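Local coordinates for glycosylation Associate Protein 1 (Streptococcus agalactiae serotype V, PDB 6OYC), which probably works within the Gap1-Gap2-Gap3 complex in the glycosylation and accessory Sec-dependent secretion of a cell-surface protein, at residues 49-55 with 71-77; 5-9 with 235-239. One frame throughout, in Å; residues are numbered along the deposited sequence.

Interaction 1 of 2, residues 49-55 with 71-77; sequences RLVVLNY and SGYYSVF
Two torsions bring Y55 and F77 together: Y55 carries CG opposite its backbone N (chi1 -179°), while CG of F77 swings to the side of its own backbone N (chi1 -85°), presenting the phenyl face. They lie just past the strands of a beta-alpha-beta unit, strand 48-52, helix 59-65, strand 73-75, at the edge of a parallel sheet consistent with the Rossmann-like architecture of the GT-B clan. Y55 CB sits over the middle of the phenyl face, 3.8 Å from the F77 ring centroid, in a CH-pi contact; the two rings are oblique, their planes 51° apart. L53 O lies at the F77 rim, 3.5 Å from CE1. The strands illustrate how parallel neighbours alternate donors and acceptors. L50 N donates to G72 O (3.0 Å), L50 O receives Y74 N (2.7 Å), V52 N donates to Y74 O (2.8 Å), and V52 O receives V76 N (3.0 Å) as the second strand turns into helix 76-80. The side chains divide between the two faces. L50 and Y73 meet through their CB atoms on the face packed by helix 59-65, with Y73 OH hydrogen-bonded to R60; V51 and Y74 share the face toward helix 208-223, where V51 CG1 touches the edge of the Y74 ring and Y74 OH hydrogen-bonds with D79. R49 runs its CG past Y73 CA and hydrogen-bonds Y219 through NE. Beyond the strand, L53 CD2 rests against V76 CG2 at 3.7 Å. S75 takes the N-cap position, its OG receiving D78 N and also donating to a bridging water. That water accepts from F77 N as well and gives its own hydrogens to V52 O and, at 2.6 Å, to N54 O.

Interaction 2 of 2, residues 5-9 with 235-239; sequences IPSWY and NQVHN. With SO4 (sulfate ion), chain J.
At the C-terminal edge of the parallel sheet, S7 and Y9 in the loop after strand 2-5 meet N235, V237 and H238 in the loop after strand 229-233. Y9 OH and H238 ND1 share a hydrogen bond (2.7 Å), which either atom could donate; each group lies near the plane of the other's ring, so the two rings meet rim to rim and do not stack. H238 places CG between its backbone N and carbonyl carbon (chi1 64°), which sets one imidazole face against N235 CB, 3.5 Å from the H238 ring plane and offset toward its rim. V237 CG2 packs obliquely on the Y9 ring, 3.5 Å from CE2. N235 uses both ends of its amide: ND2 makes a weak hydrogen bond to S7 OG (3.2 Å), while OD1 accepts V237 N (3.1 Å) and closes an Asx turn. Within this turn Q236 N donates a hydrogen bond to O1 of a sulfate (2.8 Å); this ion, probably from the crystallisation liquor, is also held by N260, N261 and N264. H238 occupies the N-cap position of helix 239-242, and its NE2 is hydrogen-bonded to S233 O. With both ring nitrogens engaged, the imidazole is fixed against rotation, and the buried polar edges of H238 find partners within the fold.

How the interactions relate
From the N terminus, strand 2-5 runs into the loop 5-9, the first half of interaction 2. The chain then passes helix 33-43 and reaches residues 49-55, and interaction 1 closes a short loop through helix 59-65 at residues 71-77. Only after the long antiparallel sheet and helix 208-223 does strand 229-233 deliver residues 235-239, so interaction 1 is nested inside the loop closed by interaction 2. Interaction 1 joins strands 73-75 and 48-52, interaction 2 the loops after strands 2-5 and 229-233, next in the same parallel sheet. Direct touches bridge the pairs: L50 CD2 packs on W8 CZ3 at 3.6 Å, and N54 CB lies beside the Y9 ring.

Interaction 1 of 2, residues 49-55 with 71-77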
loop_
_atom_site.group_PDB
_atom_site.type_symbol
_atom_site.label_atom_id
_atom_site.label_comp_id
_atom_site.label_asym_id
_atom_site.label_seq_id
_atom_site.Cartn_x
_atom_site.Cartn_y
_atom_site.Cartn_z
ATOM N N ARG A 49 4.781 -16.929 9.209
ATOM C CA ARG A 49 4.745 -17.143 7.776
ATOM C C ARG A 49 3.535 -16.422 7.203
ATOM O O ARG A 49 2.495 -16.303 7.857
ATOM C CB ARG A 49 4.696 -18.638 7.434
ATOM C CG ARG A 49 4.514 -18.928 5.965
ATOM C CD ARG A 49 5.161 -20.242 5.581
ATOM N NE ARG A 49 4.426 -21.352 6.130
ATOM C CZ ARG A 49 4.945 -22.310 6.884
ATOM N NH1 ARG A 49 6.239 -22.322 7.181
ATOM N NH2 ARG A 49 4.143 -23.265 7.337
ATOM N N LEU A 50 3.688 -15.934 5.976
ATOM C CA LEU A 50 2.612 -15.274 5.255
ATOM C C LEU A 50 1.876 -16.288 4.385
ATOM O O LEU A 50 2.498 -17.160 3.776
ATOM C CB LEU A 50 3.193 -14.148 4.403
ATOM C CG LEU A 50 2.280 -13.091 3.792
ATOM C CD1 LEU A 50 1.834 -12.071 4.815
ATOM C CD2 LEU A 50 3.045 -12.418 2.646
ATOM N N VAL A 51 0.552 -16.188 4.346
ATOM C CA VAL A 51 -0.288 -17.117 3.593
ATOM C C VAL A 51 -1.095 -16.268 2.618
ATOM O O VAL A 51 -2.080 -15.626 3.012
ATOM C CB VAL A 51 -1.208 -17.954 4.497
ATOM C CG1 VAL A 51 -2.065 -18.886 3.667
ATOM C CG2 VAL A 51 -0.405 -18.740 5.565
ATOM N N VAL A 52 -0.699 -16.284 1.347
ATOM C CA VAL A 52 -1.206 -15.350 0.340
ATOM C C VAL A 52 -2.213 -16.083 -0.527
ATOM O O VAL A 52 -1.868 -17.066 -1.193
ATOM C CB VAL A 52 -0.064 -14.772 -0.513
ATOM C CG1 VAL A 52 -0.619 -13.866 -1.623
ATOM C CG2 VAL A 52 0.905 -14.004 0.376
ATOM N N LEU A 53 -3.448 -15.591 -0.550
ATOM C CA LEU A 53 -4.516 -16.336 -1.205
ATOM C C LEU A 53 -4.749 -15.916 -2.645
ATOM O O LEU A 53 -5.228 -16.730 -3.435
ATOM C CB LEU A 53 -5.822 -16.193 -0.425
ATOM C CG LEU A 53 -5.850 -16.771 0.988
ATOM C CD1 LEU A 53 -7.266 -16.658 1.580
ATOM C CD2 LEU A 53 -5.388 -18.208 1.016
ATOM N N ASN A 54 -4.432 -14.675 -3.012
ATOM C CA ASN A 54 -4.707 -14.188 -4.356
ATOM C C ASN A 54 -3.468 -14.296 -5.231
ATOM O O ASN A 54 -2.355 -14.531 -4.763
ATOM C CB ASN A 54 -5.202 -12.738 -4.327
ATOM C CG ASN A 54 -4.194 -11.785 -3.704
ATOM O OD1 ASN A 54 -3.694 -12.021 -2.606
ATOM N ND2 ASN A 54 -3.893 -10.708 -4.406
ATOM N N TYR A 55 -3.690 -14.121 -6.530
ATOM C CA TYR A 55 -2.630 -14.180 -7.533
ATOM C C TYR A 55 -1.677 -12.986 -7.369
ATOM O O TYR A 55 -2.103 -11.826 -7.451
ATOM C CB TYR A 55 -3.292 -14.188 -8.913
ATOM C CG TYR A 55 -2.388 -14.262 -10.123
ATOM C CD1 TYR A 55 -1.445 -15.282 -10.263
ATOM C CD2 TYR A 55 -2.490 -13.320 -11.139
ATOM C CE1 TYR A 55 -0.639 -15.355 -11.377
ATOM C CE2 TYR A 55 -1.703 -13.392 -12.261
ATOM C CZ TYR A 55 -0.774 -14.403 -12.371
ATOM O OH TYR A 55 0.020 -14.473 -13.481
ATOM N N SER A 71 10.855 -13.157 5.140
ATOM C CA SER A 71 9.988 -13.574 6.232
ATOM C C SER A 71 9.296 -14.908 6.000
ATOM O O SER A 71 8.743 -15.459 6.958
ATOM C CB SER A 71 8.938 -12.499 6.518
ATOM O OG SER A 71 9.403 -11.622 7.534
ATOM N N GLY A 72 9.327 -15.462 4.789
ATOM C CA GLY A 72 8.705 -16.764 4.599
ATOM C C GLY A 72 7.250 -16.635 4.174
ATOM O O GLY A 72 6.472 -15.887 4.786
ATOM N N TYR A 73 6.863 -17.339 3.113
ATOM C CA TYR A 73 5.504 -17.196 2.626
ATOM C C TYR A 73 5.092 -18.457 1.903
ATOM O O TYR A 73 5.924 -19.212 1.386
ATOM C CB TYR A 73 5.347 -15.994 1.684
ATOM C CG TYR A 73 6.079 -16.147 0.368
ATOM C CD1 TYR A 73 7.428 -15.790 0.252
ATOM C CD2 TYR A 73 5.441 -16.657 -0.757
ATOM C CE1 TYR A 73 8.112 -15.925 -0.954
ATOM C CE2 TYR A 73 6.116 -16.787 -1.971
ATOM C CZ TYR A 73 7.451 -16.415 -2.061
ATOM O OH TYR A 73 8.122 -16.554 -3.257
ATOM N N TYR A 74 3.777 -18.653 1.870
ATOM C CA TYR A 74 3.122 -19.657 1.051
ATOM C C TYR A 74 2.131 -18.934 0.144
ATOM O O TYR A 74 1.338 -18.110 0.614
ATOM C CB TYR A 74 2.406 -20.715 1.916
ATOM C CG TYR A 74 1.459 -21.579 1.119
ATOM C CD1 TYR A 74 1.919 -22.702 0.434
ATOM C CD2 TYR A 74 0.106 -21.252 1.024
ATOM C CE1 TYR A 74 1.038 -23.493 -0.310
ATOM C CE2 TYR A 74 -0.762 -22.021 0.293
ATOM C CZ TYR A 74 -0.294 -23.140 -0.374
ATOM O OH TYR A 74 -1.176 -23.890 -1.113
ATOM N N SER A 75 2.186 -19.231 -1.146
ATOM C CA SER A 75 1.314 -18.609 -2.133
ATOM C C SER A 75 0.456 -19.689 -2.769
ATOM O O SER A 75 0.976 -20.595 -3.426
ATOM C CB SER A 75 2.114 -17.859 -3.200
ATOM O OG SER A 75 1.322 -17.673 -4.357
ATOM N N VAL A 76 -0.854 -19.589 -2.569
ATOM C CA VAL A 76 -1.785 -20.531 -3.179
ATOM C C VAL A 76 -1.502 -20.669 -4.678
ATOM O O VAL A 76 -1.423 -21.779 -5.220
ATOM C CB VAL A 76 -3.234 -20.083 -2.907
ATOM C CG1 VAL A 76 -4.186 -20.750 -3.850
ATOM C CG2 VAL A 76 -3.624 -20.333 -1.467
ATOM N N PHE A 77 -1.332 -19.545 -5.369
ATOM C CA PHE A 77 -1.178 -19.611 -6.823
ATOM C C PHE A 77 0.176 -20.175 -7.224
ATOM O O PHE A 77 0.268 -20.878 -8.231
ATOM C CB PHE A 77 -1.401 -18.234 -7.456
ATOM C CG PHE A 77 -2.855 -17.938 -7.711
ATOM C CD1 PHE A 77 -3.697 -17.596 -6.652
ATOM C CD2 PHE A 77 -3.387 -18.049 -8.992
ATOM C CE1 PHE A 77 -5.030 -17.325 -6.867
ATOM C CE2 PHE A 77 -4.725 -17.781 -9.216
ATOM C CZ PHE A 77 -5.554 -17.428 -8.148
HETATM O O HOH W 1 -1.211 -16.659 -3.922
#

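Interaction 2 of 2, residues 5-9 with 235-239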
loop_
_atom_site.group_PDB
_atom_site.type_symbol
_atom_site.label_atom_id
_atom_site.label_comp_id
_atom_site.label_asym_id
_atom_site.label_seq_id
_atom_site.Cartn_x
_atom_site.Cartn_y
_atom_site.Cartn_z
ATOM N N ILE A 5 -2.547 -13.951 7.343
ATOM C CA ILE A 5 -3.295 -13.967 6.091
ATOM C C ILE A 5 -3.609 -12.517 5.735
ATOM O O ILE A 5 -4.432 -11.891 6.414
ATOM C CB ILE A 5 -4.569 -14.810 6.192
ATOM C CG1 ILE A 5 -4.203 -16.255 6.588
ATOM C CG2 ILE A 5 -5.340 -14.739 4.887
ATOM C CD1 ILE A 5 -5.360 -17.194 6.565
ATOM N N PRO A 6 -2.987 -11.955 4.691
ATOM C CA PRO A 6 -3.201 -10.546 4.342
ATOM C C PRO A 6 -4.460 -10.356 3.507
ATOM O O PRO A 6 -5.100 -11.310 3.065
ATOM C CB PRO A 6 -1.952 -10.203 3.512
ATOM C CG PRO A 6 -1.660 -11.488 2.787
ATOM C CD PRO A 6 -2.052 -12.617 3.756
ATOM N N SER A 7 -4.793 -9.086 3.285
ATOM C CA SER A 7 -5.861 -8.668 2.370
ATOM C C SER A 7 -5.245 -7.760 1.319
ATOM O O SER A 7 -5.426 -6.535 1.365
ATOM C CB SER A 7 -7.011 -7.948 3.107
ATOM O OG SER A 7 -7.743 -8.877 3.881
ATOM N N TRP A 8 -4.470 -8.345 0.421
ATOM C CA TRP A 8 -3.782 -7.536 -0.579
ATOM C C TRP A 8 -4.426 -7.778 -1.928
ATOM O O TRP A 8 -3.740 -8.056 -2.920
ATOM C CB TRP A 8 -2.291 -7.864 -0.632
ATOM C CG TRP A 8 -1.570 -7.604 0.647
ATOM C CD1 TRP A 8 -1.943 -6.748 1.654
ATOM C CD2 TRP A 8 -0.342 -8.202 1.061
ATOM N NE1 TRP A 8 -1.017 -6.789 2.681
ATOM C CE2 TRP A 8 -0.019 -7.662 2.334
ATOM C CE3 TRP A 8 0.522 -9.140 0.481
ATOM C CZ2 TRP A 8 1.120 -8.037 3.031
ATOM C CZ3 TRP A 8 1.664 -9.499 1.170
ATOM C CH2 TRP A 8 1.945 -8.961 2.438
ATOM N N TYR A 9 -5.751 -7.703 -1.938
ATOM C CA TYR A 9 -6.599 -8.107 -3.039
ATOM C C TYR A 9 -6.725 -6.981 -4.065
ATOM O O TYR A 9 -6.338 -5.831 -3.827
ATOM C CB TYR A 9 -7.973 -8.505 -2.507
ATOM C CG TYR A 9 -7.901 -9.691 -1.600
ATOM C CD1 TYR A 9 -7.288 -10.863 -2.032
ATOM C CD2 TYR A 9 -8.412 -9.649 -0.305
ATOM C CE1 TYR A 9 -7.200 -11.963 -1.231
ATOM C CE2 TYR A 9 -8.317 -10.771 0.526
ATOM C CZ TYR A 9 -7.711 -11.928 0.045
ATOM O OH TYR A 9 -7.591 -13.064 0.819
ATOM N N ASN A 235 -11.671 -9.551 6.462
ATOM C CA ASN A 235 -12.201 -9.257 5.141
ATOM C C ASN A 235 -13.360 -10.197 4.837
ATOM O O ASN A 235 -13.217 -11.422 4.948
ATOM C CB ASN A 235 -11.099 -9.404 4.082
ATOM C CG ASN A 235 -11.387 -8.603 2.845
ATOM O OD1 ASN A 235 -12.506 -8.602 2.347
ATOM N ND2 ASN A 235 -10.381 -7.891 2.352
ATOM N N GLN A 236 -14.498 -9.637 4.428
ATOM C CA GLN A 236 -15.620 -10.503 4.071
ATOM C C GLN A 236 -15.325 -11.398 2.871
ATOM O O GLN A 236 -15.981 -12.427 2.715
ATOM C CB GLN A 236 -16.877 -9.678 3.789
ATOM C CG GLN A 236 -16.750 -8.713 2.632
ATOM C CD GLN A 236 -17.982 -7.817 2.468
ATOM O OE1 GLN A 236 -17.897 -6.593 2.621
ATOM N NE2 GLN A 236 -19.131 -8.425 2.163
ATOM N N VAL A 237 -14.358 -11.055 2.018
ATOM C CA VAL A 237 -14.090 -11.943 0.883
ATOM C C VAL A 237 -13.489 -13.273 1.333
ATOM O O VAL A 237 -13.542 -14.247 0.577
ATOM C CB VAL A 237 -13.182 -11.265 -0.168
ATOM C CG1 VAL A 237 -13.780 -9.927 -0.625
ATOM C CG2 VAL A 237 -11.768 -11.054 0.392
ATOM N N HIS A 238 -12.923 -13.362 2.543
ATOM C CA HIS A 238 -12.354 -14.639 2.968
ATOM C C HIS A 238 -12.676 -15.076 4.402
ATOM O O HIS A 238 -12.304 -16.187 4.775
ATOM C CB HIS A 238 -10.825 -14.628 2.771
ATOM C CG HIS A 238 -10.105 -13.626 3.617
ATOM N ND1 HIS A 238 -8.939 -13.017 3.203
ATOM C CD2 HIS A 238 -10.375 -13.128 4.850
ATOM C CE1 HIS A 238 -8.523 -12.186 4.144
ATOM N NE2 HIS A 238 -9.372 -12.242 5.158
ATOM N N ASN A 239 -13.339 -14.247 5.207
ATOM C CA ASN A 239 -13.618 -14.611 6.590
ATOM C C ASN A 239 -14.361 -15.938 6.688
ATOM O O ASN A 239 -14.096 -16.733 7.594
ATOM C CB ASN A 239 -14.443 -13.518 7.260
ATOM C CG ASN A 239 -13.617 -12.337 7.669
ATOM O OD1 ASN A 239 -12.383 -12.379 7.646
ATOM N ND2 ASN A 239 -14.294 -11.252 8.043
HETATM S S SO4 J . -15.318 -5.729 5.193
HETATM O O1 SO4 J . -14.494 -6.939 5.275
HETATM O O2 SO4 J . -16.738 -6.063 5.330
HETATM O O3 SO4 J . -14.937 -4.804 6.280
HETATM O O4 SO4 J . -15.068 -5.052 3.904
#